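Local coordinates for ABC transporter, periplasmic solute-binding protein (PDB 4WED) that probably binds a small solute in the periplasm, perhaps a peptide or a nickel-containing compound, and delivers it to an ABC transporter, at residues Trp58-Leu63 / Tyr514-Glu519; Met64-Val69 / Thr189-Gln194; Arg39-Lys44 / Trp247-Thr252. One frame throughout, in Å; residues are numbered along the deposited sequence.

Contact 1. Residues Trp58-Leu63 / Tyr514-Glu519; sequences WAIQDL and YDMPYE. With NA (sodium ion), chain B.
Asp62 and Asp515 reach the same sodium ion, one from segment 58-63 and the other from the loop near the C-terminus. In Asp62, CB lies 3.9 Å from the carbonyl O of Tyr514, and CG stands anti to the backbone N (chi1 -177°). At the tip, OD2 has two tasks. It binds the sodium at 2.3 Å and accepts a hydrogen bond from Met516 N, 3.1 Å away, which meets it on the anti side, slightly out of the carboxylate plane. OD1 holds the same ion more loosely, at 2.7 Å, and also takes a hydrogen bond from Arg170. Asp515 contributes OD1 alone, while its OD2 is held by Thr512. The two carboxylate planes are turned 64° apart. Three waters bring the ligand atoms to six, and one of them donates to both Met516 O and Glu519 OE2, making Glu519 a second-shell residue.

Away from the metal the contact is mostly apolar. Tyr514 sets its edge against a face of Trp58 in a T-shaped stack, with CD1 of Tyr514 3.6 Å from CD2 of Trp58 and the planes at 83°. Met516, a selenomethionine, has CB 3.3 Å from Ala59 O; its bent chain ends with CE 3.7 Å from Ile60 CD1 and close to Ala59 CB. Leu63 CD2 touches both Met516 CG and CD2 of the Tyr518 ring.

Asp62 OD2 and Asp515 OD1 sit only 3.2 Å apart, a spacing that two carboxylates can hold because both bind the cation; the sodium, with Arg170, would be expected to offset much of the negative charge gathered here. With ligands from both segments, the ion ties the region of helix 58-61 to the C-terminal loop.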
loop_
_atom_site.group_PDB
_atom_site.type_symbol
_atom_site.label_atom_id
_atom_site.label_comp_id
_atom_site.label_asym_id
_atom_site.label_seq_id
_atom_site.Cartn_x
_atom_site.Cartn_y
_atom_site.Cartn_z
ATOM N N TRP A 58 10.067 1.671 8.968
ATOM C CA TRP A 58 8.732 1.929 9.554
ATOM C C TRP A 58 8.281 0.835 10.514
ATOM O O TRP A 58 7.840 1.108 11.615
ATOM C CB TRP A 58 7.683 2.098 8.459
ATOM C CG TRP A 58 7.939 3.262 7.529
ATOM C CD1 TRP A 58 7.567 4.547 7.709
ATOM C CD2 TRP A 58 8.593 3.210 6.252
ATOM N NE1 TRP A 58 7.972 5.322 6.644
ATOM C CE2 TRP A 58 8.586 4.520 5.726
ATOM C CE3 TRP A 58 9.173 2.177 5.501
ATOM C CZ2 TRP A 58 9.156 4.836 4.497
ATOM C CZ3 TRP A 58 9.745 2.480 4.275
ATOM C CH2 TRP A 58 9.736 3.811 3.783
ATOM N N ALA A 59 8.407 -0.413 10.094
ATOM C CA ALA A 59 7.988 -1.522 10.921
ATOM C C ALA A 59 8.630 -1.542 12.306
ATOM O O ALA A 59 8.064 -2.053 13.253
ATOM C CB ALA A 59 8.269 -2.814 10.187
ATOM N N ILE A 60 9.809 -0.969 12.436
ATOM C CA ILE A 60 10.492 -0.905 13.744
ATOM C C ILE A 60 9.853 0.122 14.611
ATOM O O ILE A 60 9.617 -0.134 15.791
ATOM C CB ILE A 60 11.977 -0.490 13.616
ATOM C CG1 ILE A 60 12.756 -1.468 12.719
ATOM C CG2 ILE A 60 12.655 -0.425 14.976
ATOM C CD1 ILE A 60 12.759 -2.922 13.171
ATOM N N GLN A 61 9.507 1.252 14.017
ATOM C CA GLN A 61 8.822 2.335 14.701
ATOM C C GLN A 61 7.495 1.840 15.214
ATOM O O GLN A 61 7.056 2.202 16.281
ATOM C CB GLN A 61 8.622 3.509 13.759
ATOM C CG GLN A 61 9.794 4.455 13.706
ATOM C CD GLN A 61 9.859 5.235 12.429
ATOM O OE1 GLN A 61 9.690 4.702 11.356
ATOM N NE2 GLN A 61 10.109 6.511 12.545
ATOM N N ASP A 62 6.874 0.974 14.439
ATOM C CA ASP A 62 5.588 0.414 14.778
ATOM C C ASP A 62 5.639 -0.422 16.040
ATOM O O ASP A 62 4.622 -0.685 16.645
ATOM C CB ASP A 62 5.051 -0.379 13.606
ATOM C CG ASP A 62 3.692 -0.928 13.856
ATOM O OD1 ASP A 62 2.805 -0.214 14.321
ATOM O OD2 ASP A 62 3.513 -2.100 13.577
ATOM N N LEU A 63 6.831 -0.858 16.411
ATOM C CA LEU A 63 7.052 -1.601 17.647
ATOM C C LEU A 63 6.765 -0.886 18.959
ATOM O O LEU A 63 6.302 -1.488 19.893
ATOM C CB LEU A 63 8.475 -2.120 17.678
ATOM C CG LEU A 63 8.697 -3.246 16.699
ATOM C CD1 LEU A 63 10.177 -3.516 16.588
ATOM C CD2 LEU A 63 7.948 -4.460 17.202
ATOM N N TYR A 514 4.107 -1.240 6.435
ATOM C CA TYR A 514 4.776 -0.287 7.361
ATOM C C TYR A 514 4.642 -0.761 8.818
ATOM O O TYR A 514 5.125 -0.104 9.745
ATOM C CB TYR A 514 4.254 1.145 7.117
ATOM C CG TYR A 514 4.341 1.487 5.665
ATOM C CD1 TYR A 514 5.557 1.780 5.086
ATOM C CD2 TYR A 514 3.213 1.448 4.840
ATOM C CE1 TYR A 514 5.671 2.083 3.740
ATOM C CE2 TYR A 514 3.288 1.723 3.472
ATOM C CZ TYR A 514 4.530 2.048 2.927
ATOM O OH TYR A 514 4.660 2.305 1.574
ATOM N N ASP A 515 3.991 -1.924 8.960
ATOM C CA ASP A 515 3.702 -2.575 10.228
ATOM C C ASP A 515 4.617 -3.759 10.401
ATOM O O ASP A 515 4.919 -4.423 9.431
ATOM C CB ASP A 515 2.302 -3.194 10.206
ATOM C CG ASP A 515 1.206 -2.182 10.373
ATOM O OD1 ASP A 515 1.165 -1.499 11.435
ATOM O OD2 ASP A 515 0.355 -2.109 9.444
HETATM N N MSE A 516 4.927 -4.069 11.659
HETATM C CA MSE A 516 5.572 -5.303 12.039
HETATM C C MSE A 516 4.563 -6.298 12.574
HETATM O O MSE A 516 3.927 -6.058 13.588
HETATM C CB MSE A 516 6.535 -4.939 13.147
HETATM C CG MSE A 516 7.340 -6.160 13.605
HETATM SE SE MSE A 516 8.674 -6.685 12.238
HETATM C CE MSE A 516 10.213 -5.466 12.479
ATOM N N PRO A 517 4.445 -7.465 11.933
ATOM C CA PRO A 517 3.481 -8.466 12.361
ATOM C C PRO A 517 3.932 -9.276 13.580
ATOM O O PRO A 517 4.214 -10.471 13.469
ATOM C CB PRO A 517 3.351 -9.373 11.117
ATOM C CG PRO A 517 4.696 -9.269 10.465
ATOM C CD PRO A 517 5.305 -7.949 10.839
ATOM N N TYR A 518 3.995 -8.625 14.735
ATOM C CA TYR A 518 4.332 -9.298 16.004
ATOM C C TYR A 518 3.084 -9.803 16.733
ATOM O O TYR A 518 3.177 -10.589 17.697
ATOM C CB TYR A 518 5.089 -8.352 16.931
ATOM C CG TYR A 518 4.308 -7.127 17.312
ATOM C CD1 TYR A 518 3.425 -7.133 18.386
ATOM C CD2 TYR A 518 4.422 -5.962 16.568
ATOM C CE1 TYR A 518 2.690 -5.994 18.710
ATOM C CE2 TYR A 518 3.695 -4.821 16.880
ATOM C CZ TYR A 518 2.835 -4.839 17.953
ATOM O OH TYR A 518 2.112 -3.694 18.230
ATOM N N GLU A 519 1.923 -9.330 16.290
ATOM C CA GLU A 519 0.677 -9.577 16.965
ATOM C C GLU A 519 0.367 -11.064 16.951
ATOM O O GLU A 519 0.574 -11.740 15.943
ATOM C CB GLU A 519 -0.482 -8.849 16.254
ATOM C CG GLU A 519 -0.520 -7.319 16.402
ATOM C CD GLU A 519 0.313 -6.566 15.377
ATOM O OE1 GLU A 519 0.604 -7.129 14.293
ATOM O OE2 GLU A 519 0.664 -5.390 15.651
HETATM NA NA NA B . 1.184 -2.293 13.751
HETATM O O HOH W 1 1.801 -4.644 13.524
HETATM O O HOH W 2 0.006 -0.012 13.710
HETATM O O HOH W 3 1.713 -1.990 15.738
#

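Contact 2. Residues Met64-Val69 / Thr189-Gln194; sequences MFEPLV and TGPWVQ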
loop_
_atom_site.group_PDB
_atom_site.type_symbol
_atom_site.label_atom_id
_atom_site.label_comp_id
_atom_site.label_asym_id
_atom_site.label_seq_id
_atom_site.Cartn_x
_atom_site.Cartn_y
_atom_site.Cartn_z
HETATM N N MSE A 64 7.093 0.387 19.036
HETATM C CA MSE A 64 6.942 1.177 20.260
HETATM C C MSE A 64 6.152 2.428 20.074
HETATM O O MSE A 64 5.774 3.057 21.057
HETATM C CB MSE A 64 8.332 1.550 20.833
HETATM C CG MSE A 64 9.014 2.721 20.131
HETATM SE SE MSE A 64 9.846 2.189 18.416
HETATM C CE MSE A 64 11.318 1.134 19.237
ATOM N N PHE A 65 5.923 2.850 18.839
ATOM C CA PHE A 65 5.107 4.038 18.623
ATOM C C PHE A 65 3.683 3.669 18.257
ATOM O O PHE A 65 3.422 2.722 17.508
ATOM C CB PHE A 65 5.789 5.022 17.653
ATOM C CG PHE A 65 7.115 5.575 18.195
ATOM C CD1 PHE A 65 7.137 6.369 19.349
ATOM C CD2 PHE A 65 8.308 5.329 17.557
ATOM C CE1 PHE A 65 8.324 6.897 19.831
ATOM C CE2 PHE A 65 9.507 5.839 18.044
ATOM C CZ PHE A 65 9.513 6.614 19.193
ATOM N N GLU A 66 2.745 4.406 18.822
ATOM C CA GLU A 66 1.345 4.149 18.552
ATOM C C GLU A 66 0.663 5.371 18.032
ATOM O O GLU A 66 1.033 6.488 18.383
ATOM C CB GLU A 66 0.633 3.634 19.785
ATOM C CG GLU A 66 0.880 2.159 20.043
ATOM C CD GLU A 66 0.171 1.648 21.285
ATOM O OE1 GLU A 66 0.264 2.385 22.294
ATOM O OE2 GLU A 66 -0.452 0.529 21.262
ATOM N N PRO A 67 -0.329 5.170 17.145
ATOM C CA PRO A 67 -1.149 6.281 16.656
ATOM C C PRO A 67 -2.439 6.486 17.471
ATOM O O PRO A 67 -2.795 5.683 18.344
ATOM C CB PRO A 67 -1.526 5.809 15.255
ATOM C CG PRO A 67 -1.730 4.337 15.463
ATOM C CD PRO A 67 -0.708 3.902 16.508
ATOM N N LEU A 68 -3.168 7.539 17.119
ATOM C CA LEU A 68 -4.483 7.747 17.658
ATOM C C LEU A 68 -5.435 6.630 17.231
ATOM O O LEU A 68 -6.193 6.089 18.052
ATOM C CB LEU A 68 -5.035 9.081 17.129
ATOM C CG LEU A 68 -4.309 10.298 17.670
ATOM C CD1 LEU A 68 -4.700 11.514 16.850
ATOM C CD2 LEU A 68 -4.651 10.517 19.132
ATOM N N VAL A 69 -5.415 6.328 15.936
ATOM C CA VAL A 69 -6.255 5.272 15.368
ATOM C C VAL A 69 -5.365 4.385 14.545
ATOM O O VAL A 69 -4.349 4.839 14.014
ATOM C CB VAL A 69 -7.378 5.821 14.455
ATOM C CG1 VAL A 69 -8.365 6.613 15.271
ATOM C CG2 VAL A 69 -6.851 6.696 13.331
ATOM N N THR A 189 4.582 4.721 23.425
ATOM C CA THR A 189 3.592 4.046 24.303
ATOM C C THR A 189 3.375 2.577 23.946
ATOM O O THR A 189 2.611 1.875 24.593
ATOM C CB THR A 189 2.209 4.705 24.178
ATOM O OG1 THR A 189 1.867 4.846 22.792
ATOM C CG2 THR A 189 2.240 6.076 24.804
ATOM N N GLY A 190 4.040 2.138 22.887
ATOM C CA GLY A 190 3.792 0.819 22.312
ATOM C C GLY A 190 4.288 -0.373 23.162
ATOM O O GLY A 190 4.935 -0.203 24.204
ATOM N N PRO A 191 3.964 -1.581 22.718
ATOM C CA PRO A 191 4.229 -2.799 23.490
ATOM C C PRO A 191 5.702 -3.194 23.689
ATOM O O PRO A 191 5.962 -3.943 24.596
ATOM C CB PRO A 191 3.454 -3.876 22.721
ATOM C CG PRO A 191 3.165 -3.295 21.361
ATOM C CD PRO A 191 3.266 -1.826 21.446
ATOM N N TRP A 192 6.644 -2.641 22.912
ATOM C CA TRP A 192 8.057 -3.010 22.899
ATOM C C TRP A 192 8.984 -1.869 23.301
ATOM O O TRP A 192 8.809 -0.754 22.849
ATOM C CB TRP A 192 8.455 -3.463 21.489
ATOM C CG TRP A 192 7.746 -4.693 21.076
ATOM C CD1 TRP A 192 6.674 -4.781 20.244
ATOM C CD2 TRP A 192 8.000 -6.020 21.554
ATOM N NE1 TRP A 192 6.263 -6.090 20.141
ATOM C CE2 TRP A 192 7.076 -6.869 20.926
ATOM C CE3 TRP A 192 8.967 -6.577 22.436
ATOM C CZ2 TRP A 192 7.056 -8.244 21.154
ATOM C CZ3 TRP A 192 8.956 -7.930 22.675
ATOM C CH2 TRP A 192 7.999 -8.756 22.035
ATOM N N VAL A 193 9.977 -2.175 24.145
ATOM C CA VAL A 193 10.985 -1.222 24.582
ATOM C C VAL A 193 12.273 -1.570 23.870
ATOM O O VAL A 193 12.708 -2.708 23.948
ATOM C CB VAL A 193 11.239 -1.341 26.088
ATOM C CG1 VAL A 193 12.323 -0.373 26.537
ATOM C CG2 VAL A 193 9.979 -1.074 26.863
ATOM N N GLN A 194 12.886 -0.612 23.182
ATOM C CA GLN A 194 14.225 -0.813 22.575
ATOM C C GLN A 194 15.256 -1.034 23.652
ATOM O O GLN A 194 15.467 -0.164 24.493
ATOM C CB GLN A 194 14.634 0.369 21.687
ATOM C CG GLN A 194 16.070 0.314 21.191
ATOM C CD GLN A 194 16.268 0.973 19.832
ATOM O OE1 GLN A 194 15.680 0.529 18.812
ATOM N NE2 GLN A 194 17.123 2.013 19.791
HETATM O O HOH W 4 3.516 5.968 20.921
#
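Glu66 reaches across to Thr189, whose OG1 donates a hydrogen bond of 3.0 Å to the anti lone pair of Glu66 OE1. Two torsions prepare this: CG of Glu66 lies beside the backbone N (chi1 -79°), and the chain is fully extended beyond it (chi2 180°). Trp211 NE1 also binds OE1, and Tyr210 OH binds OE2, so both oxygens of this buried carboxylate are engaged. An alanine here would probably leave the Thr189 hydroxyl, the Trp211 N-H and the Tyr210 hydroxyl without their shared partner.

Beside it the backbones meet: Gly190 N donates to Met64 O at 2.7 Å from above the carbonyl plane. One water bridges Glu66 N and Thr189 N.

Met64, a selenomethionine, has CB 3.1 Å from Trp192 O. Its chi1 of 79° sets CG between the backbone N and the carbonyl carbon, over the centre of the Phe65 ring; bends at chi2 and chi3 then bring CE to 4.2 Å from Gln194 CB. Met64 and Glu66 thus hold the loop leading into strand 192-197, an outermost strand of the mixed four-stranded sheet in this periplasmic binding protein fold.

Contact 3. Residues Arg39-Lys44 / Trp247-Thr252; sequences RVAIAK and WIAPLT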
loop_
_atom_site.group_PDB
_atom_site.type_symbol
_atom_site.label_atom_id
_atom_site.label_comp_id
_atom_site.label_asym_id
_atom_site.label_seq_id
_atom_site.Cartn_x
_atom_site.Cartn_y
_atom_site.Cartn_z
ATOM N N ARG A 39 12.624 -13.832 16.598
ATOM C CA ARG A 39 13.646 -13.196 15.777
ATOM C C ARG A 39 13.171 -12.979 14.359
ATOM O O ARG A 39 12.583 -13.870 13.734
ATOM C CB ARG A 39 14.993 -13.921 15.825
ATOM C CG ARG A 39 14.949 -15.432 15.909
ATOM C CD ARG A 39 15.557 -15.981 17.189
ATOM N NE ARG A 39 15.132 -17.358 17.460
ATOM C CZ ARG A 39 15.288 -18.406 16.642
ATOM N NH1 ARG A 39 14.870 -19.605 17.021
ATOM N NH2 ARG A 39 15.834 -18.281 15.445
ATOM N N VAL A 40 13.430 -11.768 13.874
ATOM C CA VAL A 40 12.854 -11.249 12.655
ATOM C C VAL A 40 13.954 -10.631 11.822
ATOM O O VAL A 40 14.702 -9.813 12.312
ATOM C CB VAL A 40 11.828 -10.159 13.012
ATOM C CG1 VAL A 40 11.414 -9.342 11.794
ATOM C CG2 VAL A 40 10.627 -10.794 13.699
ATOM N N ALA A 41 14.048 -11.008 10.558
ATOM C CA ALA A 41 15.072 -10.439 9.711
ATOM C C ALA A 41 14.704 -9.015 9.359
ATOM O O ALA A 41 13.547 -8.684 9.303
ATOM C CB ALA A 41 15.271 -11.261 8.455
ATOM N N ILE A 42 15.709 -8.177 9.179
ATOM C CA ILE A 42 15.568 -6.885 8.535
ATOM C C ILE A 42 16.758 -6.721 7.589
ATOM O O ILE A 42 17.855 -7.215 7.858
ATOM C CB ILE A 42 15.492 -5.716 9.552
ATOM C CG1 ILE A 42 16.728 -5.676 10.469
ATOM C CG2 ILE A 42 14.213 -5.820 10.382
ATOM C CD1 ILE A 42 16.742 -4.480 11.425
ATOM N N ALA A 43 16.522 -6.053 6.471
ATOM C CA ALA A 43 17.424 -6.084 5.339
ATOM C C ALA A 43 18.510 -5.052 5.495
ATOM O O ALA A 43 19.489 -5.058 4.741
ATOM C CB ALA A 43 16.666 -5.851 4.058
ATOM N N LYS A 44 18.345 -4.189 6.487
ATOM C CA LYS A 44 19.337 -3.175 6.787
ATOM C C LYS A 44 19.102 -2.617 8.189
ATOM O O LYS A 44 18.053 -2.836 8.734
ATOM C CB LYS A 44 19.322 -2.077 5.731
ATOM C CG LYS A 44 18.022 -1.324 5.623
ATOM C CD LYS A 44 18.265 -0.149 4.704
ATOM C CE LYS A 44 17.001 0.548 4.264
ATOM N NZ LYS A 44 17.249 1.132 2.919
ATOM N N TRP A 247 9.314 -3.643 2.794
ATOM C CA TRP A 247 10.157 -2.637 3.443
ATOM C C TRP A 247 10.704 -3.142 4.753
ATOM O O TRP A 247 10.884 -2.374 5.713
ATOM C CB TRP A 247 9.361 -1.339 3.663
ATOM C CG TRP A 247 8.813 -0.864 2.393
ATOM C CD1 TRP A 247 7.506 -0.717 2.070
ATOM C CD2 TRP A 247 9.560 -0.570 1.221
ATOM N NE1 TRP A 247 7.386 -0.303 0.778
ATOM C CE2 TRP A 247 8.638 -0.199 0.232
ATOM C CE3 TRP A 247 10.928 -0.537 0.923
ATOM C CZ2 TRP A 247 9.036 0.186 -1.048
ATOM C CZ3 TRP A 247 11.324 -0.151 -0.341
ATOM C CH2 TRP A 247 10.383 0.195 -1.316
ATOM N N ILE A 248 10.957 -4.438 4.799
ATOM C CA ILE A 248 11.530 -5.044 5.990
ATOM C C ILE A 248 12.617 -6.028 5.534
ATOM O O ILE A 248 13.807 -5.757 5.686
ATOM C CB ILE A 248 10.412 -5.702 6.839
ATOM C CG1 ILE A 248 9.405 -4.638 7.335
ATOM C CG2 ILE A 248 10.987 -6.488 7.995
ATOM C CD1 ILE A 248 8.097 -5.238 7.814
ATOM N N ALA A 249 12.212 -7.137 4.940
ATOM C CA ALA A 249 13.163 -8.158 4.474
ATOM C C ALA A 249 12.533 -8.925 3.317
ATOM O O ALA A 249 12.069 -10.041 3.503
ATOM C CB ALA A 249 13.532 -9.106 5.610
ATOM N N PRO A 250 12.505 -8.310 2.117
ATOM C CA PRO A 250 11.745 -8.876 1.031
ATOM C C PRO A 250 12.101 -10.341 0.735
ATOM O O PRO A 250 13.200 -10.799 1.000
ATOM C CB PRO A 250 12.116 -7.992 -0.162
ATOM C CG PRO A 250 12.608 -6.733 0.430
ATOM C CD PRO A 250 13.325 -7.179 1.657
ATOM N N LEU A 251 11.143 -11.032 0.152
ATOM C CA LEU A 251 11.250 -12.438 -0.100
ATOM C C LEU A 251 10.520 -12.661 -1.410
ATOM O O LEU A 251 9.293 -12.667 -1.432
ATOM C CB LEU A 251 10.548 -13.138 1.043
ATOM C CG LEU A 251 10.373 -14.636 1.012
ATOM C CD1 LEU A 251 11.689 -15.295 1.350
ATOM C CD2 LEU A 251 9.313 -15.033 2.024
ATOM N N THR A 252 11.254 -12.810 -2.509
ATOM C CA THR A 252 10.624 -12.985 -3.828
ATOM C C THR A 252 9.851 -14.285 -3.876
ATOM O O THR A 252 10.063 -15.179 -3.035
ATOM C CB THR A 252 11.603 -13.166 -5.000
ATOM O OG1 THR A 252 12.165 -14.464 -4.902
ATOM C CG2 THR A 252 12.723 -12.122 -5.051
#
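Ile42 and Ile248 cross obliquely, their CG2 methyls meeting at 4.1 Å. On Ile248 CG2 stands anti to the backbone N, and the same methyl comes within 3.6 Å of Ala41 O. The other branch of Ile248 leads away from strand 37-42. On Ile42 it is CG1 that sits between the backbone N and the carbonyl carbon (chi1 57°), with CG2 beside the N as the branch that meets Ile248. Ile42 likewise turns the end of its side chain away, and it packs on Ala222 and Val224 of the neighbouring strand.

The alanines are set differently. Ala249 points its CB at the strand, 3.7 Å from Ala41 O and 4.0 Å from Ala41 CB, a methyl-to-methyl touch. Ala43 points its own CB back at the 247-252 loop, 3.3 Å from Ile248 O, and CD of Pro250 is 4.3 Å from the same CB.

Strand 37-42 is an outermost strand of the mixed four-stranded sheet, parallel to strand 219-224, and its backbone is also hydrogen-bonded to Asp241 and Leu242. The 247-252 loop follows strand 242-244 and passes the end of strand 37-42 before helix 253-261 begins.

One backbone hydrogen bond fixes the two segments at this point: Ala43 N donates to Ile248 O over 2.8 Å, with an N-H...O angle of 137°. The same oxygen receives a CA-H...O contact from Ile42, 3.5 Å from its CA. Arg231 of helix 228-237 packs against Ala41, Ala43 and Ala249 and gives a hydrogen bond to Pro250 O.

In the fold
Contact 1 lies between the other two, with its centre about 9 Å from that of contact 2 and about 12 Å from that of contact 3; contacts 2 and 3 are about 21 Å apart between centres and do not touch. Leu63 O lies 3.2 Å from Trp192 N, a probable hydrogen bond into contact 2, while Ile248 CD1 packs on Ala59 CB from contact 3. Strands 37-42 and 192-197, the two outermost of one mixed sheet, belong to contacts 3 and 2. Along the chain, contact 2 is nested inside the loops closed by contacts 1 and 3, which cross each other. Early and late parts of the chain meet at the sodium in contact 1, with contacts 2 and 3 flanking it.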